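Local atomic coordinates of malonyl CoA-acyl carrier protein transacylase (Synechocystis sp. PCC 6803 substr. Kazusa, PDB entry 4RR5), a protein that transfers the malonyl group from malonyl-CoA to holo-acyl carrier protein, yielding malonyl-ACP and CoA for fatty acid biosynthesis. Residues 40-45 and 60-65; 55-60 and 116-121; 13-18 and 48-53; 19-24 and 68-73; 98-103 and 206-211. All coordinates share one frame; numbering follows the deposited sequence.

Interaction 1: residues 40-45 and 60-65; sequences WSVVEK and QPCLYV
Apolar contacts carry most of this interface, and Cys62 sits at their centre. Its SG lies 3.8 Å from Val42 CG1, and the CG of Lys45 approaches the same sulfur from the next turn of helix 42-46. Beside it, Val42 and Val65 meet tip to tip, CG2 to CG2, at 4.0 Å. The Trp40 and Pro61 side chains cross at about a right angle, Trp40 CH2 standing 3.8 Å from Pro61 CG.

The sulfur-aromatic term involves the rim of the indole. Cys62 SG is 5.2 Å from the centroid of the Trp40 six-membered ring and 85° off its normal, which places it at the edge beside CZ3. Over one face of the indole lies Lys45 NZ, offset toward the rim, where a hydrogen bond to Asn58 OD1 holds the amine.

No hydrogen bond crosses the contact; within 40-45, Ser41 OG accepts from Glu44 N at 3.1 Å in a nearly straight bond (175°), an N-cap that fixes the start of helix 42-46. Leu38 and Ala34 of helix 25-38 pack on Pro61 and Val65. The whole is helix-helix packing in the acyl transferase domain, a short capped helix laid against the N-terminal part of helix 56-76.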
# COMPACT_ATOMS: atom_id res chain seq x y z
N TRP A 40 12.27 14.58 -10.79
CA TRP A 40 11.15 15.51 -10.76
C TRP A 40 10.69 15.71 -9.33
O TRP A 40 10.91 14.87 -8.47
CB TRP A 40 9.98 15.02 -11.63
CG TRP A 40 9.63 13.55 -11.50
CD1 TRP A 40 10.11 12.53 -12.26
CD2 TRP A 40 8.69 12.96 -10.58
NE1 TRP A 40 9.55 11.34 -11.87
CE2 TRP A 40 8.68 11.57 -10.83
CE3 TRP A 40 7.88 13.47 -9.56
CZ2 TRP A 40 7.88 10.68 -10.11
CZ3 TRP A 40 7.09 12.58 -8.84
CH2 TRP A 40 7.09 11.21 -9.13
N SER A 41 10.05 16.85 -9.07
CA SER A 41 9.66 17.21 -7.72
C SER A 41 8.37 16.53 -7.27
O SER A 41 7.34 16.61 -7.95
CB SER A 41 9.50 18.72 -7.63
OG SER A 41 8.89 19.08 -6.40
N VAL A 42 8.43 15.86 -6.12
CA VAL A 42 7.22 15.25 -5.56
C VAL A 42 6.21 16.33 -5.14
O VAL A 42 5.01 16.18 -5.36
CB VAL A 42 7.56 14.32 -4.37
CG1 VAL A 42 6.30 13.92 -3.60
CG2 VAL A 42 8.30 13.09 -4.87
N VAL A 43 6.70 17.43 -4.56
CA VAL A 43 5.84 18.54 -4.17
C VAL A 43 5.06 19.08 -5.35
O VAL A 43 3.83 19.21 -5.30
CB VAL A 43 6.63 19.70 -3.54
CG1 VAL A 43 5.69 20.77 -3.05
CG2 VAL A 43 7.46 19.20 -2.41
N GLU A 44 5.78 19.37 -6.43
CA GLU A 44 5.16 19.91 -7.63
C GLU A 44 4.11 18.97 -8.17
O GLU A 44 3.00 19.38 -8.48
CB GLU A 44 6.21 20.21 -8.71
CG GLU A 44 7.18 21.37 -8.39
CD GLU A 44 6.53 22.76 -8.47
OE1 GLU A 44 5.74 23.00 -9.41
OE2 GLU A 44 6.80 23.62 -7.60
N LYS A 45 4.44 17.68 -8.24
CA LYS A 45 3.55 16.68 -8.82
C LYS A 45 2.29 16.47 -7.97
O LYS A 45 1.22 16.17 -8.51
CB LYS A 45 4.32 15.37 -9.00
CG LYS A 45 3.55 14.25 -9.73
CD LYS A 45 3.11 14.64 -11.13
CE LYS A 45 4.27 15.12 -12.00
NZ LYS A 45 5.35 14.09 -12.18
N GLN A 60 2.90 6.21 -6.85
CA GLN A 60 3.63 5.34 -5.94
C GLN A 60 4.82 6.08 -5.32
O GLN A 60 4.91 6.16 -4.10
CB GLN A 60 4.05 4.04 -6.63
CG GLN A 60 2.87 3.18 -7.04
CD GLN A 60 3.28 1.75 -7.33
OE1 GLN A 60 4.21 1.21 -6.72
NE2 GLN A 60 2.60 1.12 -8.28
N PRO A 61 5.72 6.65 -6.14
CA PRO A 61 6.81 7.33 -5.43
C PRO A 61 6.33 8.56 -4.62
O PRO A 61 6.92 8.87 -3.59
CB PRO A 61 7.77 7.75 -6.55
CG PRO A 61 6.98 7.67 -7.80
CD PRO A 61 5.94 6.63 -7.60
N CYS A 62 5.27 9.22 -5.08
CA CYS A 62 4.70 10.31 -4.28
C CYS A 62 4.22 9.83 -2.90
O CYS A 62 4.55 10.44 -1.88
CB CYS A 62 3.56 10.99 -5.03
SG CYS A 62 4.11 12.22 -6.23
N LEU A 63 3.44 8.75 -2.87
CA LEU A 63 2.93 8.22 -1.60
C LEU A 63 4.07 7.73 -0.72
O LEU A 63 4.05 7.93 0.50
CB LEU A 63 1.94 7.09 -1.84
CG LEU A 63 0.54 7.48 -2.29
CD1 LEU A 63 -0.29 6.24 -2.58
CD2 LEU A 63 -0.13 8.35 -1.23
N TYR A 64 5.08 7.09 -1.32
CA TYR A 64 6.20 6.59 -0.55
C TYR A 64 6.99 7.73 0.10
O TYR A 64 7.35 7.65 1.26
CB TYR A 64 7.13 5.74 -1.42
CG TYR A 64 8.46 5.39 -0.75
CD1 TYR A 64 9.56 6.24 -0.85
CD2 TYR A 64 8.60 4.21 -0.02
CE1 TYR A 64 10.77 5.93 -0.25
CE2 TYR A 64 9.81 3.89 0.58
CZ TYR A 64 10.89 4.76 0.46
OH TYR A 64 12.09 4.44 1.05
N VAL A 65 7.28 8.77 -0.66
CA VAL A 65 8.10 9.86 -0.16
C VAL A 65 7.37 10.57 0.99
O VAL A 65 7.97 10.90 2.03
CB VAL A 65 8.45 10.87 -1.29
CG1 VAL A 65 9.01 12.17 -0.71
CG2 VAL A 65 9.42 10.25 -2.28

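Interaction 2: residues 55-60 and 116-121; sequences LTQNTQ and VMASAS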
# COMPACT_ATOMS: atom_id res chain seq x y z
N LEU A 55 -1.97 8.44 -11.98
CA LEU A 55 -1.11 7.56 -12.75
C LEU A 55 -0.07 6.93 -11.83
O LEU A 55 0.74 7.64 -11.21
CB LEU A 55 -0.44 8.32 -13.90
CG LEU A 55 -1.39 8.96 -14.93
CD1 LEU A 55 -0.62 9.53 -16.11
CD2 LEU A 55 -2.46 7.97 -15.38
N THR A 56 -0.09 5.60 -11.75
CA THR A 56 0.66 4.86 -10.73
C THR A 56 2.17 5.16 -10.72
O THR A 56 2.80 5.04 -9.68
CB THR A 56 0.44 3.33 -10.89
OG1 THR A 56 0.62 2.68 -9.62
CG2 THR A 56 1.37 2.71 -11.93
N GLN A 57 2.74 5.60 -11.85
CA GLN A 57 4.16 5.96 -11.90
C GLN A 57 4.45 7.29 -11.21
O GLN A 57 5.59 7.59 -10.87
CB GLN A 57 4.66 6.02 -13.36
CG GLN A 57 4.05 7.14 -14.23
CD GLN A 57 2.76 6.74 -14.93
OE1 GLN A 57 2.28 5.61 -14.81
NE2 GLN A 57 2.18 7.68 -15.68
N ASN A 58 3.41 8.10 -11.01
CA ASN A 58 3.50 9.28 -10.15
C ASN A 58 3.10 8.93 -8.72
O ASN A 58 3.81 9.24 -7.77
CB ASN A 58 2.61 10.41 -10.67
CG ASN A 58 3.05 10.94 -12.04
OD1 ASN A 58 4.24 11.04 -12.34
ND2 ASN A 58 2.07 11.28 -12.88
N THR A 59 1.95 8.28 -8.59
CA THR A 59 1.35 8.03 -7.29
C THR A 59 2.26 7.25 -6.35
O THR A 59 2.38 7.60 -5.17
CB THR A 59 0.06 7.24 -7.42
OG1 THR A 59 -0.74 7.80 -8.48
CG2 THR A 59 -0.70 7.26 -6.10
N GLN A 60 2.90 6.21 -6.85
CA GLN A 60 3.63 5.34 -5.94
C GLN A 60 4.82 6.08 -5.32
O GLN A 60 4.91 6.16 -4.10
CB GLN A 60 4.05 4.04 -6.63
CG GLN A 60 2.87 3.18 -7.04
CD GLN A 60 3.28 1.75 -7.33
OE1 GLN A 60 4.21 1.21 -6.72
NE2 GLN A 60 2.60 1.12 -8.28
N VAL A 116 7.37 -0.57 -13.98
CA VAL A 116 6.97 -1.91 -14.37
C VAL A 116 5.45 -2.02 -14.47
O VAL A 116 4.93 -2.42 -15.51
CB VAL A 116 7.49 -2.95 -13.34
CG1 VAL A 116 6.76 -4.27 -13.49
CG2 VAL A 116 9.01 -3.14 -13.44
N MET A 117 4.75 -1.66 -13.40
CA MET A 117 3.30 -1.83 -13.34
C MET A 117 2.58 -0.88 -14.30
O MET A 117 1.55 -1.24 -14.87
CB MET A 117 2.80 -1.62 -11.90
CG MET A 117 3.43 -2.59 -10.92
SD MET A 117 3.03 -2.26 -9.21
CE MET A 117 1.26 -2.14 -9.35
N ALA A 118 3.13 0.32 -14.47
CA ALA A 118 2.58 1.28 -15.43
C ALA A 118 2.68 0.78 -16.87
O ALA A 118 1.79 1.02 -17.67
CB ALA A 118 3.29 2.62 -15.29
N SER A 119 3.77 0.07 -17.19
CA SER A 119 3.98 -0.48 -18.53
C SER A 119 3.34 -1.84 -18.68
O SER A 119 3.24 -2.38 -19.78
CB SER A 119 5.46 -0.59 -18.84
OG SER A 119 6.11 0.65 -18.67
N ALA A 120 2.93 -2.42 -17.56
CA ALA A 120 2.35 -3.76 -17.57
C ALA A 120 0.85 -3.67 -17.63
O ALA A 120 0.15 -4.25 -16.80
CB ALA A 120 2.78 -4.55 -16.34
N SER A 121 0.36 -2.94 -18.62
CA SER A 121 -1.07 -2.75 -18.72
C SER A 121 -1.70 -3.74 -19.70
O SER A 121 -1.03 -4.65 -20.20
CB SER A 121 -1.39 -1.31 -19.11
OG SER A 121 -2.65 -0.92 -18.60
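The carboxamide of Gln60 is the flat group that bridges the two segments, and its NE2 has a partner in each. Thr56 OG1 lies in the amide plane, only 3° out of it, and accepts from Gln60 NE2 at 2.9 Å with an N-H...O angle of 172°. Met117 SD takes a weak bond from the same NE2 at 3.5 Å, also nearly straight. The carboxamide is further fixed by Arg113 NH1, which donates to Gln60 OE1. The Gln60 and Met117 side chains cross at about a right angle, and the methionine chain bends at its last torsion (chi3 51°), leaving CE 3.7 Å from Gln60 NE2. The second carboxamide, that of Gln57, turns its oxygen to the partner helix: OE1 lies 3.2 Å from Ala118 CB.

This is the packing of the first turn of helix 56-76 against the last turn of helix 103-119, inside the acyl transferase domain and close to its catalytic centre. Met117 lies about 6 Å, side chain to side chain, from both Ser88 and His188, the active-site residues inferred by similarity, and about 3 Å from a bound acetate ion, probably from the crystallisation liquor.

The small Ala118 allows a close approach here, its CA and that of Gln57 being 6.1 Å apart. Thr56 adds its methyl, with CG2 3.9 Å from Ala118 CB, while its OG1 is also hydrogen-bonded to Gln10 OE1.

Interaction 3: residues 13-18 and 48-53; sequences QAVGMG and GDEASL
A mostly apolar surface contact joins Val15 and Gln13, in the loop between strand 3-7 and helix 25-38, to the short helix 50-54. Leu53 is its buried element. Its CD2 packs 3.5 Å from Ala14 O, and its CG lies 3.9 Å from Gln13 CG as the two side chains slide past each other in opposite directions. The OE1 of Gln13 accepts from Gly11 N within the same loop. Farther out, Val15 CG2 rests 3.6 Å from Gly48 O and 3.8 Å from Glu50 CA, thus covering the start of the helix.

Residues 14-17 form a type II beta turn, closed by the bond from Met17 N to Ala14 O. Gly16, with phi 94°, occupies the position in that turn where a CB would jam against the carbonyl oxygen of Val15. In residues 48-53, Asp49 is the N-cap of helix 50-54, its OD1 accepting weakly from Ala51 N.

One water links the segments through polar atoms: it accepts from Val15 N at 2.9 Å and donates to Glu50 OE2 at 2.8 Å. Within the loop, Ala14 N also makes a weak bond to Met17 SD, while the Met17 side chain packs on Cys62, Leu63 and Ile66 of helix 56-76.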
# COMPACT_ATOMS: atom_id res chain seq x y z
N GLN A 13 -4.10 8.69 -2.66
CA GLN A 13 -3.53 9.97 -3.02
C GLN A 13 -4.65 11.00 -3.25
O GLN A 13 -5.74 10.67 -3.71
CB GLN A 13 -2.65 9.83 -4.27
CG GLN A 13 -3.42 9.88 -5.58
CD GLN A 13 -4.16 8.58 -5.90
OE1 GLN A 13 -4.04 7.58 -5.18
NE2 GLN A 13 -4.89 8.58 -7.00
N ALA A 14 -4.36 12.24 -2.89
CA ALA A 14 -5.24 13.37 -3.22
C ALA A 14 -4.36 14.57 -3.55
O ALA A 14 -3.19 14.61 -3.15
CB ALA A 14 -6.20 13.69 -2.06
N VAL A 15 -4.92 15.53 -4.28
CA VAL A 15 -4.17 16.71 -4.69
C VAL A 15 -3.85 17.54 -3.45
O VAL A 15 -4.70 17.74 -2.60
CB VAL A 15 -4.97 17.55 -5.74
CG1 VAL A 15 -4.35 18.94 -5.94
CG2 VAL A 15 -5.07 16.79 -7.07
N GLY A 16 -2.61 17.99 -3.33
CA GLY A 16 -2.22 18.80 -2.21
C GLY A 16 -1.62 17.99 -1.09
O GLY A 16 -1.10 18.55 -0.13
N MET A 17 -1.69 16.66 -1.19
CA MET A 17 -1.13 15.83 -0.13
C MET A 17 0.36 16.13 0.05
O MET A 17 1.07 16.42 -0.92
CB MET A 17 -1.33 14.34 -0.43
CG MET A 17 -0.50 13.80 -1.58
SD MET A 17 -0.92 12.10 -1.98
CE MET A 17 0.52 11.64 -2.95
N GLY A 18 0.81 16.12 1.30
CA GLY A 18 2.21 16.31 1.61
C GLY A 18 2.67 17.75 1.55
O GLY A 18 3.74 18.07 2.08
N GLY A 48 -0.48 18.95 -8.88
CA GLY A 48 -0.87 18.95 -10.27
C GLY A 48 -2.28 18.43 -10.50
O GLY A 48 -3.09 18.32 -9.59
N ASP A 49 -2.56 18.13 -11.75
CA ASP A 49 -3.83 17.57 -12.14
C ASP A 49 -4.13 16.27 -11.40
O ASP A 49 -3.25 15.45 -11.17
CB ASP A 49 -3.82 17.32 -13.65
CG ASP A 49 -5.20 17.13 -14.19
OD1 ASP A 49 -5.71 15.99 -14.09
OD2 ASP A 49 -5.77 18.11 -14.70
N GLU A 50 -5.39 16.10 -11.03
CA GLU A 50 -5.85 14.91 -10.32
C GLU A 50 -5.57 13.59 -11.08
O GLU A 50 -4.90 12.70 -10.58
CB GLU A 50 -7.33 15.05 -10.04
CG GLU A 50 -7.98 13.95 -9.25
CD GLU A 50 -9.26 14.43 -8.58
OE1 GLU A 50 -10.35 14.00 -8.99
OE2 GLU A 50 -9.16 15.26 -7.65
N ALA A 51 -6.09 13.49 -12.30
CA ALA A 51 -5.89 12.30 -13.12
C ALA A 51 -4.41 11.97 -13.27
O ALA A 51 -4.00 10.83 -13.11
CB ALA A 51 -6.53 12.49 -14.48
N SER A 52 -3.61 12.99 -13.57
CA SER A 52 -2.17 12.84 -13.67
C SER A 52 -1.53 12.28 -12.38
O SER A 52 -0.58 11.49 -12.44
CB SER A 52 -1.55 14.19 -14.03
OG SER A 52 -0.14 14.18 -13.91
N LEU A 53 -2.03 12.70 -11.21
CA LEU A 53 -1.50 12.23 -9.93
C LEU A 53 -1.85 10.77 -9.72
O LEU A 53 -1.13 10.03 -9.03
CB LEU A 53 -2.04 13.07 -8.76
CG LEU A 53 -1.47 12.79 -7.36
CD1 LEU A 53 0.06 12.89 -7.34
CD2 LEU A 53 -2.07 13.72 -6.32
O HOH W 1 -7.65 15.18 -5.27

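Interaction 4: residues 19-24 and 68-73; sequences VDLLST and AILADL
Leu21 meets three residues of helix 56-76 with its two methyls. CD1 lies 3.8 Å from Ile69 CG2, and CD2 is 4.0 Å from both Leu70 CD2 and Leu73 CD1. The Leu21 side chain crosses that of Leu70 at about a right angle, whereas it meets Ile69 and Leu73 at oblique angles. Thr24 reaches toward Leu73 tip to tip, its OG1 standing 3.7 Å from Leu73 CD2.

The partners Ile69, Leu70 and Leu73 sit on one side of the helix, at i, i+1 and i+4, and thereby present an apolar strip to the 3-10 segment 19-21 and the loop that follows it. This loop leads into helix 25-38, for which Thr24 is the N-cap: its OG1 is hydrogen-bonded to Ala27 N. With chi1 at 71°, OG1 sits between the backbone N and the carbonyl carbon, where it also donates to Leu21 O at 2.8 Å. That carbonyl oxygen accepts from Thr24 N as well. An alanine in place of Thr24 would probably leave Ala27 N without its cap and Leu21 O with one donor fewer, and open a gap beside Leu73 CD2.

Farther out, Leu290 of helix 287-291 packs on Leu70 and Leu73, and Ile69 touches Ala27, Lys30 and Tyr31 of helix 25-38.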
# COMPACT_ATOMS: atom_id res chain seq x y z
N VAL A 19 1.88 18.63 0.94
CA VAL A 19 2.39 19.96 0.64
C VAL A 19 2.55 20.80 1.90
O VAL A 19 3.52 21.56 2.01
CB VAL A 19 1.51 20.69 -0.34
CG1 VAL A 19 2.07 22.06 -0.60
CG2 VAL A 19 1.47 19.92 -1.64
N ASP A 20 1.67 20.62 2.87
CA ASP A 20 1.81 21.36 4.13
C ASP A 20 3.00 20.88 4.96
O ASP A 20 3.39 21.55 5.91
CB ASP A 20 0.56 21.23 4.98
CG ASP A 20 0.28 19.80 5.37
OD1 ASP A 20 0.44 18.93 4.50
OD2 ASP A 20 -0.08 19.55 6.54
N LEU A 21 3.56 19.72 4.60
CA LEU A 21 4.67 19.15 5.37
C LEU A 21 5.96 19.93 5.15
O LEU A 21 6.89 19.83 5.95
CB LEU A 21 4.89 17.70 4.99
CG LEU A 21 3.68 16.79 5.20
CD1 LEU A 21 4.01 15.40 4.70
CD2 LEU A 21 3.25 16.78 6.68
N LEU A 22 5.96 20.70 4.08
CA LEU A 22 7.14 21.38 3.53
C LEU A 22 7.80 22.41 4.46
O LEU A 22 8.95 22.79 4.27
CB LEU A 22 6.71 22.04 2.22
CG LEU A 22 7.78 22.60 1.29
CD1 LEU A 22 8.98 21.65 1.17
CD2 LEU A 22 7.14 22.87 -0.08
N SER A 23 7.09 22.87 5.47
CA SER A 23 7.67 23.80 6.41
C SER A 23 8.58 23.09 7.43
O SER A 23 9.34 23.74 8.15
CB SER A 23 6.56 24.59 7.10
OG SER A 23 5.62 23.72 7.72
N THR A 24 8.51 21.76 7.51
CA THR A 24 9.43 21.01 8.36
C THR A 24 10.78 20.79 7.63
O THR A 24 10.82 20.58 6.41
CB THR A 24 8.84 19.62 8.82
OG1 THR A 24 8.78 18.71 7.70
CG2 THR A 24 7.44 19.78 9.41
N ALA A 68 7.17 8.18 4.09
CA ALA A 68 8.48 8.19 4.77
C ALA A 68 8.70 9.51 5.52
O ALA A 68 9.24 9.51 6.62
CB ALA A 68 9.60 7.96 3.78
N ILE A 69 8.25 10.62 4.96
CA ILE A 69 8.36 11.90 5.65
C ILE A 69 7.50 11.91 6.91
O ILE A 69 7.96 12.28 7.98
CB ILE A 69 7.97 13.09 4.72
CG1 ILE A 69 9.15 13.43 3.80
CG2 ILE A 69 7.55 14.32 5.53
CD1 ILE A 69 8.78 14.26 2.63
N LEU A 70 6.25 11.46 6.79
CA LEU A 70 5.38 11.36 7.95
C LEU A 70 5.95 10.45 9.05
O LEU A 70 5.88 10.79 10.24
CB LEU A 70 4.00 10.86 7.53
CG LEU A 70 3.17 11.96 6.88
CD1 LEU A 70 1.94 11.36 6.22
CD2 LEU A 70 2.82 13.04 7.91
N ALA A 71 6.53 9.32 8.66
CA ALA A 71 7.15 8.42 9.63
C ALA A 71 8.27 9.10 10.41
O ALA A 71 8.39 8.94 11.63
CB ALA A 71 7.68 7.18 8.93
N ASP A 72 9.10 9.86 9.71
CA ASP A 72 10.20 10.54 10.37
C ASP A 72 9.70 11.70 11.22
O ASP A 72 10.28 12.00 12.26
CB ASP A 72 11.21 11.02 9.35
CG ASP A 72 11.93 9.88 8.69
OD1 ASP A 72 11.87 8.76 9.23
OD2 ASP A 72 12.57 10.09 7.65
N LEU A 73 8.63 12.35 10.78
CA LEU A 73 8.04 13.43 11.57
C LEU A 73 7.48 12.89 12.89
O LEU A 73 7.68 13.50 13.94
CB LEU A 73 6.96 14.15 10.77
CG LEU A 73 7.53 15.03 9.66
CD1 LEU A 73 6.41 15.60 8.82
CD2 LEU A 73 8.39 16.13 10.27

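Interaction 5: residues 98-103 and 206-211; sequences AGVFDF and CHFNDA
Phe101, with chi1 at 43°, carries CG between the backbone N and the carbonyl carbon. Its ring atom CD2 lies 3.9 Å from Phe208 CE1. In Val100, CG1 lies anti to the backbone N and packs 3.4 Å from Phe208 CD2. The two phenyl rings form an offset edge-to-face pair, the edge of Phe101 directed at the face of Phe208, with centroids 5.5 Å apart and planes at 68°.

The polar grip comes from Asn209, which uses backbone and side chain together. Its N donates to Val100 O at 2.9 Å, in the carbonyl plane and on a lone pair. Its ND2 donates to Gly99 O at 3.0 Å, nearly along the C=O axis and almost in its amide plane. A leucine in place of Asn209 would probably leave Gly99 O without this donor, though the backbone bond to Val100 O could remain. Ala98 O receives a CA-H...O contact from Ala211 CA at 3.3 Å, and the two alanine methyls touch.

Residues 98-101 and 207-211 run nearly antiparallel, 171° apart end to end. Gly99, at positive phi, ends helix 90-97 in a Schellman motif, and Asp102 caps helix 103-119. Leu230 and Leu234 of helix 227-235 pack on Val100 and Phe208 respectively, and Tyr64 of helix 56-76 touches Phe101. The loop between helices 90-97 and 103-119 meets the segment leading from helix 193-204 to strand 215-217.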
# COMPACT_ATOMS: atom_id res chain seq x y z
N ALA A 98 10.91 0.57 9.13
CA ALA A 98 11.38 -0.49 10.01
C ALA A 98 12.87 -0.75 9.85
O ALA A 98 13.40 -1.68 10.44
CB ALA A 98 10.61 -1.76 9.77
N GLY A 99 13.53 0.07 9.03
CA GLY A 99 14.98 0.04 8.93
C GLY A 99 15.53 -0.99 7.97
O GLY A 99 16.74 -1.24 7.93
N VAL A 100 14.64 -1.58 7.18
CA VAL A 100 15.00 -2.67 6.30
C VAL A 100 15.89 -2.18 5.16
O VAL A 100 16.84 -2.86 4.75
CB VAL A 100 13.74 -3.35 5.76
CG1 VAL A 100 14.08 -4.35 4.68
CG2 VAL A 100 12.99 -4.01 6.91
N PHE A 101 15.56 -1.00 4.65
CA PHE A 101 16.44 -0.27 3.74
C PHE A 101 16.29 1.21 4.03
O PHE A 101 15.30 1.61 4.65
CB PHE A 101 16.13 -0.55 2.27
CG PHE A 101 14.66 -0.56 1.95
CD1 PHE A 101 13.91 0.60 2.03
CD2 PHE A 101 14.03 -1.73 1.55
CE1 PHE A 101 12.55 0.59 1.73
CE2 PHE A 101 12.68 -1.75 1.26
CZ PHE A 101 11.93 -0.58 1.34
N ASP A 102 17.26 2.00 3.58
CA ASP A 102 17.21 3.44 3.80
C ASP A 102 16.23 4.12 2.84
O ASP A 102 15.73 3.51 1.89
CB ASP A 102 18.61 4.06 3.68
CG ASP A 102 19.31 3.71 2.37
OD1 ASP A 102 18.63 3.50 1.34
OD2 ASP A 102 20.55 3.66 2.36
N PHE A 103 15.99 5.41 3.10
CA PHE A 103 15.09 6.21 2.29
C PHE A 103 15.37 6.06 0.79
O PHE A 103 14.50 5.63 0.04
CB PHE A 103 15.17 7.68 2.71
CG PHE A 103 14.30 8.57 1.89
CD1 PHE A 103 12.91 8.44 1.95
CD2 PHE A 103 14.85 9.51 1.04
CE1 PHE A 103 12.09 9.23 1.17
CE2 PHE A 103 14.04 10.31 0.25
CZ PHE A 103 12.66 10.17 0.31
N CYS A 206 19.44 -6.60 -3.63
CA CYS A 206 19.38 -5.53 -2.67
C CYS A 206 19.49 -6.15 -1.29
O CYS A 206 18.74 -7.07 -0.97
CB CYS A 206 18.08 -4.74 -2.86
SG CYS A 206 17.85 -3.39 -1.70
N HIS A 207 20.43 -5.69 -0.47
CA HIS A 207 20.54 -6.24 0.88
C HIS A 207 19.45 -5.72 1.78
O HIS A 207 19.22 -4.51 1.84
CB HIS A 207 21.89 -5.92 1.50
CG HIS A 207 21.93 -6.14 2.98
ND1 HIS A 207 21.60 -7.35 3.57
CD2 HIS A 207 22.25 -5.30 4.00
CE1 HIS A 207 21.73 -7.24 4.88
NE2 HIS A 207 22.11 -6.01 5.17
N PHE A 208 18.75 -6.60 2.49
CA PHE A 208 17.72 -6.18 3.42
C PHE A 208 18.19 -6.32 4.87
O PHE A 208 18.56 -7.43 5.29
CB PHE A 208 16.44 -6.99 3.21
CG PHE A 208 15.52 -6.43 2.17
CD1 PHE A 208 16.02 -5.67 1.12
CD2 PHE A 208 14.16 -6.67 2.24
CE1 PHE A 208 15.17 -5.17 0.15
CE2 PHE A 208 13.30 -6.15 1.28
CZ PHE A 208 13.81 -5.40 0.23
N ASN A 209 18.18 -5.24 5.64
CA ASN A 209 18.45 -5.35 7.07
C ASN A 209 17.27 -6.02 7.76
O ASN A 209 16.15 -6.02 7.25
CB ASN A 209 18.69 -3.98 7.74
CG ASN A 209 19.72 -3.15 7.01
OD1 ASN A 209 20.72 -3.66 6.51
ND2 ASN A 209 19.47 -1.84 6.94
N ASP A 210 17.51 -6.58 8.93
CA ASP A 210 16.42 -7.07 9.73
C ASP A 210 15.64 -5.85 10.22
O ASP A 210 16.17 -4.74 10.29
CB ASP A 210 16.93 -7.95 10.87
CG ASP A 210 17.65 -9.22 10.37
OD1 ASP A 210 17.23 -9.78 9.33
OD2 ASP A 210 18.63 -9.65 11.01
N ALA A 211 14.37 -6.06 10.54
CA ALA A 211 13.52 -4.96 10.94
C ALA A 211 13.61 -4.72 12.44
O ALA A 211 13.69 -5.66 13.23
CB ALA A 211 12.07 -5.23 10.53

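How the interactions relate
Helix 56-76 is the common element: interactions 2, 1 and 4 meet it at 56-60, 60-65 and 68-73, and interactions 1 and 2 share Gln60. Interaction 3 joins it through Met17, whose CE packs 3.7 Å from Cys62 CB, and through helix 50-54, which precedes helix 56-76. Centres of interactions 1 and 3 are about 10 Å apart, those of 2 and 4 about 24 Å. Along the chain, interaction 1 is nested inside the loop closed by interaction 4. The centre of interaction 5 is about 21 Å from that of interaction 1, yet Tyr64 OH bonds to Phe103 O. Helix 56-76 thus links packing near the active site inferred by similarity with packing remote from it.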